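Local structure of putative thioesterase (Novosphingobium aromaticivorans, 3CJY) at residues Thr20-Ala26 against Thr67-Ser71; Ala44-Ala49 against Phe101-Leu107; Leu166-Arg170 against Met183-Phe187. The protein is a putative acyl-CoA thioesterase, a calcium-binding double-hotdog protein that probably hydrolyses the thioester bond of acyl-CoA substrates. Where two conformers were deposited one is given. Numbering follows the deposited sequence.

Interaction 1. Residues Thr20-Ala26 against Thr67-Ser71; sequences TVGPDLA and TPLGS
Two backbone hydrogen bonds, both made by Val21, hold Thr20-Ala26 to Thr67-Ser71. Val21 N donates to Ser71 O (2.8 Å, nearly straight at 172°), and Gly70 N donates to Val21 O at 2.6 Å, more bent at 137°; the closest CA atoms, Val21 and Gly70, lie 4.8 Å apart. A CA-H...O contact from Thr20 CA to the same Ser71 O (3.4 Å) adds to the first bond. Residues Pro68-Ser71 form a type II beta turn closed by Ser71 N to Pro68 O (3.1 Å), with Ser71 OG also bonded to Pro68 O at 2.5 Å. Gly70 sits at phi/psi 92/-10, where a CB would jam against the carbonyl of Leu69. Across from the turn, the chain stays extended through Gly22 and then winds into a short 3-10 turn over Pro23-Leu25, with Leu25 N to Gly22 O and Ala26 N to Pro23 O both 3.1 Å. Leu69 (chi1 t, chi2 p) pushes its CD1 into the bend, 3.3 Å from Gly22 C, 3.7 Å from Pro23 CD and 4.0 Å from Ala26 CB. Val21 (chi1 t) points its CB at the turn and sets CG2 4.0 Å from Thr67 CG2. This is a G1 beta bulge, Gly70 and Ser71 facing Val21, coupled to a type II turn at one end of a hotdog sheet, where strands 16-20 and 72-79 begin to pair.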
loop_
_atom_site.group_PDB
_atom_site.type_symbol
_atom_site.label_atom_id
_atom_site.label_comp_id
_atom_site.label_asym_id
_atom_site.label_seq_id
_atom_site.Cartn_x
_atom_site.Cartn_y
_atom_site.Cartn_z
ATOM N N THR A 20 -27.173 1.467 0.741
ATOM C CA THR A 20 -27.553 1.339 2.148
ATOM C C THR A 20 -26.837 0.119 2.702
ATOM O O THR A 20 -26.822 -0.949 2.082
ATOM C CB THR A 20 -29.070 1.189 2.326
ATOM O OG1 THR A 20 -29.730 2.314 1.713
ATOM C CG2 THR A 20 -29.438 1.103 3.827
ATOM N N VAL A 21 -26.179 0.305 3.825
ATOM C CA VAL A 21 -25.395 -0.770 4.454
ATOM C C VAL A 21 -26.327 -1.683 5.284
ATOM O O VAL A 21 -26.874 -1.281 6.308
ATOM C CB VAL A 21 -24.282 -0.197 5.346
ATOM C CG1 VAL A 21 -23.474 -1.307 6.032
ATOM C CG2 VAL A 21 -23.339 0.760 4.538
ATOM N N GLY A 22 -26.453 -2.910 4.805
ATOM C CA GLY A 22 -27.243 -3.952 5.456
ATOM C C GLY A 22 -26.338 -4.971 6.142
ATOM O O GLY A 22 -25.120 -4.879 6.036
ATOM N N PRO A 23 -26.927 -5.919 6.889
ATOM C CA PRO A 23 -26.147 -6.866 7.677
ATOM C C PRO A 23 -25.139 -7.655 6.861
ATOM O O PRO A 23 -24.071 -8.040 7.374
ATOM C CB PRO A 23 -27.223 -7.787 8.266
ATOM C CG PRO A 23 -28.403 -6.912 8.402
ATOM C CD PRO A 23 -28.360 -5.942 7.256
ATOM N N ASP A 24 -25.436 -7.848 5.581
ATOM C CA ASP A 24 -24.567 -8.661 4.706
ATOM C C ASP A 24 -23.203 -8.053 4.463
ATOM O O ASP A 24 -22.236 -8.755 4.115
ATOM C CB ASP A 24 -25.220 -8.916 3.341
ATOM C CG ASP A 24 -25.574 -7.629 2.611
ATOM O OD1 ASP A 24 -26.198 -6.743 3.218
ATOM O OD2 ASP A 24 -25.277 -7.522 1.400
ATOM N N LEU A 25 -23.130 -6.751 4.666
ATOM C CA LEU A 25 -21.876 -6.004 4.429
ATOM C C LEU A 25 -21.251 -5.526 5.749
ATOM O O LEU A 25 -20.273 -4.770 5.740
ATOM C CB LEU A 25 -22.091 -4.793 3.508
ATOM C CG LEU A 25 -22.407 -5.066 2.038
ATOM C CD1 LEU A 25 -22.474 -3.753 1.242
ATOM C CD2 LEU A 25 -21.402 -6.001 1.430
ATOM N N ALA A 26 -21.850 -5.955 6.858
ATOM C CA ALA A 26 -21.406 -5.519 8.180
ATOM C C ALA A 26 -20.590 -6.523 8.966
ATOM O O ALA A 26 -20.827 -7.729 8.920
ATOM C CB ALA A 26 -22.604 -4.960 9.047
ATOM N N THR A 67 -18.853 3.711 9.450
ATOM C CA THR A 67 -20.146 3.698 8.770
ATOM C C THR A 67 -21.035 2.643 9.462
ATOM O O THR A 67 -20.898 1.457 9.239
ATOM C CB THR A 67 -20.027 3.394 7.288
ATOM O OG1 THR A 67 -19.095 4.313 6.723
ATOM C CG2 THR A 67 -21.389 3.527 6.576
ATOM N N PRO A 68 -21.916 3.094 10.344
ATOM C CA PRO A 68 -22.766 2.163 11.040
ATOM C C PRO A 68 -23.675 1.363 10.140
ATOM O O PRO A 68 -24.088 1.802 9.055
ATOM C CB PRO A 68 -23.626 3.079 11.931
ATOM C CG PRO A 68 -22.913 4.398 11.955
ATOM C CD PRO A 68 -22.234 4.492 10.653
ATOM N N LEU A 69 -23.982 0.156 10.588
ATOM C CA LEU A 69 -25.018 -0.637 9.923
ATOM C C LEU A 69 -26.260 0.219 9.722
ATOM O O LEU A 69 -26.702 0.934 10.626
ATOM C CB LEU A 69 -25.415 -1.822 10.796
ATOM C CG LEU A 69 -26.545 -2.739 10.378
ATOM C CD1 LEU A 69 -26.284 -3.482 9.042
ATOM C CD2 LEU A 69 -26.773 -3.743 11.533
ATOM N N GLY A 70 -26.818 0.127 8.530
ATOM C CA GLY A 70 -28.025 0.834 8.200
ATOM C C GLY A 70 -27.848 2.215 7.578
ATOM O O GLY A 70 -28.829 2.829 7.127
ATOM N N SER A 71 -26.621 2.725 7.585
ATOM C CA SER A 71 -26.353 4.035 6.973
ATOM C C SER A 71 -26.466 3.968 5.465
ATOM O O SER A 71 -26.287 2.926 4.837
ATOM C CB SER A 71 -24.906 4.516 7.183
ATOM O OG SER A 71 -24.353 4.242 8.455
#

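Interaction 2. Residues Ala44-Ala49 against Phe101-Leu107; sequences ALDVAA and FHSGISL
Here the helix of a hotdog fold lies against its sheet: Ala44-Ala49, in the middle of helix 37-52, packs on Phe101-Leu107 of strand 98-107. The axes of the two short segments approach to 9.5 Å and cross at -50°, and the closest CA pairs are Ala44-Ser103 (7.5 Å), Leu45-Ile105 (7.2 Å) and Ala49-Leu107 (7.1 Å). Every second strand residue, Phe101, Ser103, Ile105 and Leu107, turns its CB to the helix. The helix answers with a low surface of alanines, Ala44 and Ala48 one turn apart with their CB atoms facing the strand, so the larger strand side chains can reach almost to the helix backbone. Ile105 (chi1 m, chi2 t) is the central bump: its CD1 fits the hollow between Ala44, Leu45 and Ala48, 3.4 Å from Ala44 O, 3.6 Å from Ala48 CB and 3.8 Å from Leu45 CD2. At the N-terminal end of the strand segment, the methyl of Ala44 lies 4.3 Å from Phe101 CE1 and 4.1 Å from Ser103 OG, a hydroxyl that hydrogen-bonds to Val91 O on the adjoining strand. Ser106, which does not reach the helix, packs on Leu205 of the second subunit. The helix leads on to Thr51, which binds calcium together with Asp14. At the far end of the contact, Leu107 (chi1 m, chi2 97°, between wells) fills the shallow step between Ala48 and Ala49, its CD2 3.7 Å from Ala48 C and 3.5 Å from Ala49 CA.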
loop_
_atom_site.group_PDB
_atom_site.type_symbol
_atom_site.label_atom_id
_atom_site.label_comp_id
_atom_site.label_asym_id
_atom_site.label_seq_id
_atom_site.Cartn_x
_atom_site.Cartn_y
_atom_site.Cartn_z
ATOM N N ALA A 44 -15.499 1.405 -3.494
ATOM C CA ALA A 44 -14.735 2.534 -4.053
ATOM C C ALA A 44 -14.182 2.128 -5.425
ATOM O O ALA A 44 -14.245 2.894 -6.429
ATOM C CB ALA A 44 -13.629 2.939 -3.083
ATOM N N LEU A 45 -13.654 0.909 -5.500
ATOM C CA LEU A 45 -13.096 0.441 -6.748
ATOM C C LEU A 45 -14.145 0.203 -7.809
ATOM O O LEU A 45 -13.904 0.413 -8.996
ATOM C CB LEU A 45 -12.314 -0.838 -6.543
ATOM C CG LEU A 45 -11.116 -0.826 -5.588
ATOM C CD1 LEU A 45 -10.566 -2.260 -5.484
ATOM C CD2 LEU A 45 -10.064 0.163 -6.070
ATOM N N ASP A 46 -15.328 -0.199 -7.360
ATOM C CA ASP A 46 -16.441 -0.503 -8.249
ATOM C C ASP A 46 -16.913 0.789 -8.939
ATOM O O ASP A 46 -16.962 0.864 -10.159
ATOM C CB ASP A 46 -17.596 -1.172 -7.474
ATOM C CG ASP A 46 -18.669 -1.739 -8.394
ATOM O OD1 ASP A 46 -18.420 -2.785 -9.027
ATOM O OD2 ASP A 46 -19.760 -1.158 -8.479
ATOM N N VAL A 47 -17.152 1.818 -8.137
ATOM C CA VAL A 47 -17.677 3.105 -8.645
ATOM C C VAL A 47 -16.645 3.798 -9.552
ATOM O O VAL A 47 -17.001 4.446 -10.541
ATOM C CB VAL A 47 -18.225 4.036 -7.508
ATOM C CG1 VAL A 47 -19.363 3.328 -6.813
ATOM C CG2 VAL A 47 -17.145 4.502 -6.489
ATOM N N ALA A 48 -15.375 3.641 -9.217
ATOM C CA ALA A 48 -14.271 4.214 -10.016
ATOM C C ALA A 48 -14.240 3.540 -11.386
ATOM O O ALA A 48 -14.221 4.213 -12.417
ATOM C CB ALA A 48 -12.902 4.054 -9.308
ATOM N N ALA A 49 -14.279 2.217 -11.404
ATOM C CA ALA A 49 -14.235 1.477 -12.681
ATOM C C ALA A 49 -15.479 1.779 -13.525
ATOM O O ALA A 49 -15.411 1.952 -14.749
ATOM C CB ALA A 49 -14.100 -0.011 -12.421
ATOM N N PHE A 101 -14.432 8.011 4.466
ATOM C CA PHE A 101 -13.211 7.554 3.788
ATOM C C PHE A 101 -12.931 8.357 2.529
ATOM O O PHE A 101 -13.804 8.993 2.000
ATOM C CB PHE A 101 -13.199 6.011 3.488
ATOM C CG PHE A 101 -14.198 5.553 2.448
ATOM C CD1 PHE A 101 -14.011 5.812 1.110
ATOM C CD2 PHE A 101 -15.293 4.813 2.818
ATOM C CE1 PHE A 101 -14.932 5.382 0.176
ATOM C CE2 PHE A 101 -16.228 4.415 1.888
ATOM C CZ PHE A 101 -16.028 4.689 0.575
ATOM N N HIS A 102 -11.663 8.365 2.126
ATOM C CA HIS A 102 -11.247 8.943 0.855
ATOM C C HIS A 102 -10.221 8.001 0.247
ATOM O O HIS A 102 -9.485 7.288 0.942
ATOM C CB HIS A 102 -10.741 10.376 0.970
ATOM C CG HIS A 102 -9.438 10.490 1.700
ATOM N ND1 HIS A 102 -8.218 10.503 1.041
ATOM C CD2 HIS A 102 -9.162 10.615 3.019
ATOM C CE1 HIS A 102 -7.250 10.602 1.941
ATOM N NE2 HIS A 102 -7.793 10.677 3.142
ATOM N N SER A 103 -10.139 8.015 -1.074
ATOM C CA SER A 103 -9.276 7.079 -1.788
ATOM C C SER A 103 -8.731 7.618 -3.086
ATOM O O SER A 103 -9.268 8.536 -3.680
ATOM C CB SER A 103 -10.046 5.805 -2.089
ATOM O OG SER A 103 -11.107 6.125 -2.932
ATOM N N GLY A 104 -7.656 6.976 -3.501
ATOM C CA GLY A 104 -6.984 7.236 -4.778
ATOM C C GLY A 104 -6.850 5.917 -5.505
ATOM O O GLY A 104 -6.410 4.926 -4.941
ATOM N N ILE A 105 -7.280 5.903 -6.740
ATOM C CA ILE A 105 -7.361 4.710 -7.571
ATOM C C ILE A 105 -6.812 4.949 -8.982
ATOM O O ILE A 105 -7.056 6.003 -9.596
ATOM C CB ILE A 105 -8.859 4.284 -7.698
ATOM C CG1 ILE A 105 -9.472 4.042 -6.304
ATOM C CG2 ILE A 105 -9.014 3.030 -8.588
ATOM C CD1 ILE A 105 -10.933 3.807 -6.290
ATOM N N SER A 106 -6.012 3.993 -9.449
ATOM C CA SER A 106 -5.464 4.000 -10.805
ATOM C C SER A 106 -6.184 2.918 -11.583
ATOM O O SER A 106 -6.416 1.833 -11.070
ATOM C CB SER A 106 -3.969 3.657 -10.841
ATOM O OG SER A 106 -3.253 4.560 -10.055
ATOM N N LEU A 107 -6.511 3.258 -12.826
ATOM C CA LEU A 107 -7.261 2.381 -13.725
ATOM C C LEU A 107 -6.593 2.322 -15.076
ATOM O O LEU A 107 -5.990 3.278 -15.510
ATOM C CB LEU A 107 -8.712 2.846 -13.864
ATOM C CG LEU A 107 -9.437 3.065 -12.533
ATOM C CD1 LEU A 107 -9.401 4.561 -12.156
ATOM C CD2 LEU A 107 -10.877 2.571 -12.595
#

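Interaction 3. Residues Leu166-Arg170 against Met183-Phe187; sequences LWLRR and MFADF
This is a buried apolar contact between strand and helix in the C-terminal hotdog domain, joining Leu166-Arg170 at the end of strand 163-170 to Met183-Phe187, which begins in helix 178-185 and carries on into the loop with Phe187. Leu168 (chi1 m, chi2 t) wedges between two rings. Its CB stands 3.9 Å from the centroid of the Phe184 ring and its CD1 3.9 Å from that of Phe187, both CH-pi contacts over the ring face; the CA atoms of Leu168 and Phe184 are 7.6 Å apart. Leu168 CD2 also approaches Phe187 CE2 (3.7 Å), and Leu166 CD1 lies 4.3 Å from Phe187 CD2. Arg170 lays its CG 3.9 Å from Phe184 CZ and brings NH1 to 3.6 Å from CE of Met183, a selenomethionine, while its NH2 makes a salt bridge to Asp172. Strand 163-170 runs between strands 149-153 and 220-230, and the aromatic patch spreads over both: Phe184 touches Ile149 and Cys220, and Leu168 touches Val151 and Cys222.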
loop_
_atom_site.group_PDB
_atom_site.type_symbol
_atom_site.label_atom_id
_atom_site.label_comp_id
_atom_site.label_asym_id
_atom_site.label_seq_id
_atom_site.Cartn_x
_atom_site.Cartn_y
_atom_site.Cartn_z
ATOM N N LEU A 166 -5.372 -18.678 4.973
ATOM C CA LEU A 166 -6.750 -19.160 4.933
ATOM C C LEU A 166 -7.225 -19.389 3.493
ATOM O O LEU A 166 -6.901 -18.605 2.596
ATOM C CB LEU A 166 -7.660 -18.081 5.566
ATOM C CG LEU A 166 -7.329 -17.655 6.978
ATOM C CD1 LEU A 166 -8.318 -16.508 7.347
ATOM C CD2 LEU A 166 -7.511 -18.778 7.916
ATOM N N TRP A 167 -8.008 -20.442 3.293
ATOM C CA TRP A 167 -8.761 -20.617 2.071
ATOM C C TRP A 167 -10.114 -19.929 2.311
ATOM O O TRP A 167 -10.823 -20.198 3.297
ATOM C CB TRP A 167 -8.986 -22.088 1.701
ATOM C CG TRP A 167 -7.821 -22.796 1.134
ATOM C CD1 TRP A 167 -7.095 -23.774 1.737
ATOM C CD2 TRP A 167 -7.241 -22.599 -0.151
ATOM N NE1 TRP A 167 -6.120 -24.223 0.897
ATOM C CE2 TRP A 167 -6.151 -23.495 -0.259
ATOM C CE3 TRP A 167 -7.507 -21.761 -1.211
ATOM C CZ2 TRP A 167 -5.373 -23.592 -1.428
ATOM C CZ3 TRP A 167 -6.726 -21.848 -2.359
ATOM C CH2 TRP A 167 -5.687 -22.752 -2.459
ATOM N N LEU A 168 -10.485 -19.061 1.384
ATOM C CA LEU A 168 -11.739 -18.312 1.455
ATOM C C LEU A 168 -12.581 -18.523 0.217
ATOM O O LEU A 168 -12.079 -18.561 -0.877
ATOM C CB LEU A 168 -11.482 -16.800 1.573
ATOM C CG LEU A 168 -10.604 -16.359 2.737
ATOM C CD1 LEU A 168 -10.347 -14.828 2.587
ATOM C CD2 LEU A 168 -11.197 -16.731 4.089
ATOM N N ARG A 169 -13.877 -18.678 0.416
ATOM C CA ARG A 169 -14.771 -18.851 -0.711
ATOM C C ARG A 169 -16.109 -18.205 -0.402
ATOM O O ARG A 169 -16.719 -18.496 0.660
ATOM C CB ARG A 169 -14.980 -20.327 -1.030
ATOM C CG ARG A 169 -15.856 -20.474 -2.288
ATOM C CD ARG A 169 -16.014 -21.895 -2.727
ATOM N NE ARG A 169 -16.639 -22.786 -1.753
ATOM C CZ ARG A 169 -16.754 -24.104 -1.970
ATOM N NH1 ARG A 169 -16.310 -24.620 -3.107
ATOM N NH2 ARG A 169 -17.303 -24.917 -1.066
ATOM N N ARG A 170 -16.543 -17.334 -1.300
ATOM C CA ARG A 170 -17.885 -16.722 -1.182
ATOM C C ARG A 170 -18.954 -17.783 -1.383
ATOM O O ARG A 170 -18.975 -18.515 -2.406
ATOM C CB ARG A 170 -18.100 -15.584 -2.173
ATOM C CG ARG A 170 -17.378 -14.322 -1.759
ATOM C CD ARG A 170 -17.429 -13.287 -2.756
ATOM N NE ARG A 170 -18.780 -12.849 -2.956
ATOM C CZ ARG A 170 -19.080 -11.651 -3.445
ATOM N NH1 ARG A 170 -18.110 -10.789 -3.736
ATOM N NH2 ARG A 170 -20.346 -11.302 -3.599
HETATM N N MSE A 183 -12.371 -7.402 -0.733
HETATM C CA MSE A 183 -12.990 -7.870 0.505
HETATM C C MSE A 183 -12.046 -8.873 1.205
HETATM O O MSE A 183 -11.822 -8.803 2.406
HETATM C CB MSE A 183 -14.395 -8.406 0.216
HETATM C CG MSE A 183 -15.357 -7.224 0.151
HETATM SE SE MSE A 183 -17.216 -7.666 -0.285
HETATM C CE MSE A 183 -16.947 -7.900 -1.973
ATOM N N PHE A 184 -11.494 -9.820 0.442
ATOM C CA PHE A 184 -10.620 -10.828 1.018
ATOM C C PHE A 184 -9.299 -10.264 1.548
ATOM O O PHE A 184 -8.695 -10.793 2.499
ATOM C CB PHE A 184 -10.350 -11.955 0.012
ATOM C CG PHE A 184 -11.552 -12.831 -0.275
ATOM C CD1 PHE A 184 -12.617 -12.912 0.624
ATOM C CD2 PHE A 184 -11.540 -13.700 -1.357
ATOM C CE1 PHE A 184 -13.666 -13.842 0.410
ATOM C CE2 PHE A 184 -12.610 -14.589 -1.595
ATOM C CZ PHE A 184 -13.676 -14.620 -0.708
ATOM N N ALA A 185 -8.830 -9.184 0.909
ATOM C CA ALA A 185 -7.624 -8.477 1.332
ATOM C C ALA A 185 -7.797 -7.919 2.755
ATOM O O ALA A 185 -6.851 -7.806 3.507
ATOM C CB ALA A 185 -7.262 -7.288 0.349
ATOM N N ASP A 186 -9.037 -7.564 3.107
ATOM C CA ASP A 186 -9.319 -6.996 4.438
ATOM C C ASP A 186 -9.588 -8.038 5.530
ATOM O O ASP A 186 -10.225 -7.747 6.552
ATOM C CB ASP A 186 -10.418 -5.966 4.359
ATOM C CG ASP A 186 -10.472 -5.047 5.602
ATOM O OD1 ASP A 186 -9.415 -4.634 6.096
ATOM O OD2 ASP A 186 -11.590 -4.751 6.081
ATOM N N PHE A 187 -9.037 -9.229 5.340
ATOM C CA PHE A 187 -9.003 -10.236 6.383
ATOM C C PHE A 187 -7.731 -10.097 7.275
ATOM O O PHE A 187 -7.528 -10.829 8.231
ATOM C CB PHE A 187 -9.098 -11.639 5.792
ATOM C CG PHE A 187 -10.505 -12.123 5.582
ATOM C CD1 PHE A 187 -11.372 -11.444 4.735
ATOM C CD2 PHE A 187 -10.941 -13.293 6.212
ATOM C CE1 PHE A 187 -12.656 -11.863 4.540
ATOM C CE2 PHE A 187 -12.238 -13.750 6.003
ATOM C CZ PHE A 187 -13.088 -13.032 5.152
#

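In the fold
Interactions 1 and 2 interlock along the chain, their segments alternating in the order 20-26, 44-49, 67-71, 101-107; interaction 3 follows once both are closed. The three centres stand 19 to 20 Å apart, and none of the contacts touch, although nearest atoms come within about 5 to 7 Å. Interactions 2 and 3 reach the same antiparallel sheet, each from its own thioesterase domain, through a helix packed on a strand; the sheet passes from one domain to the other where strand 56-63 pairs with 203-211. Interaction 1 lies farther out, where loops adjoin the paired strands 16-20 and 72-79 of that sheet. The layout is consistent with two hotdog repeats fused in one chain.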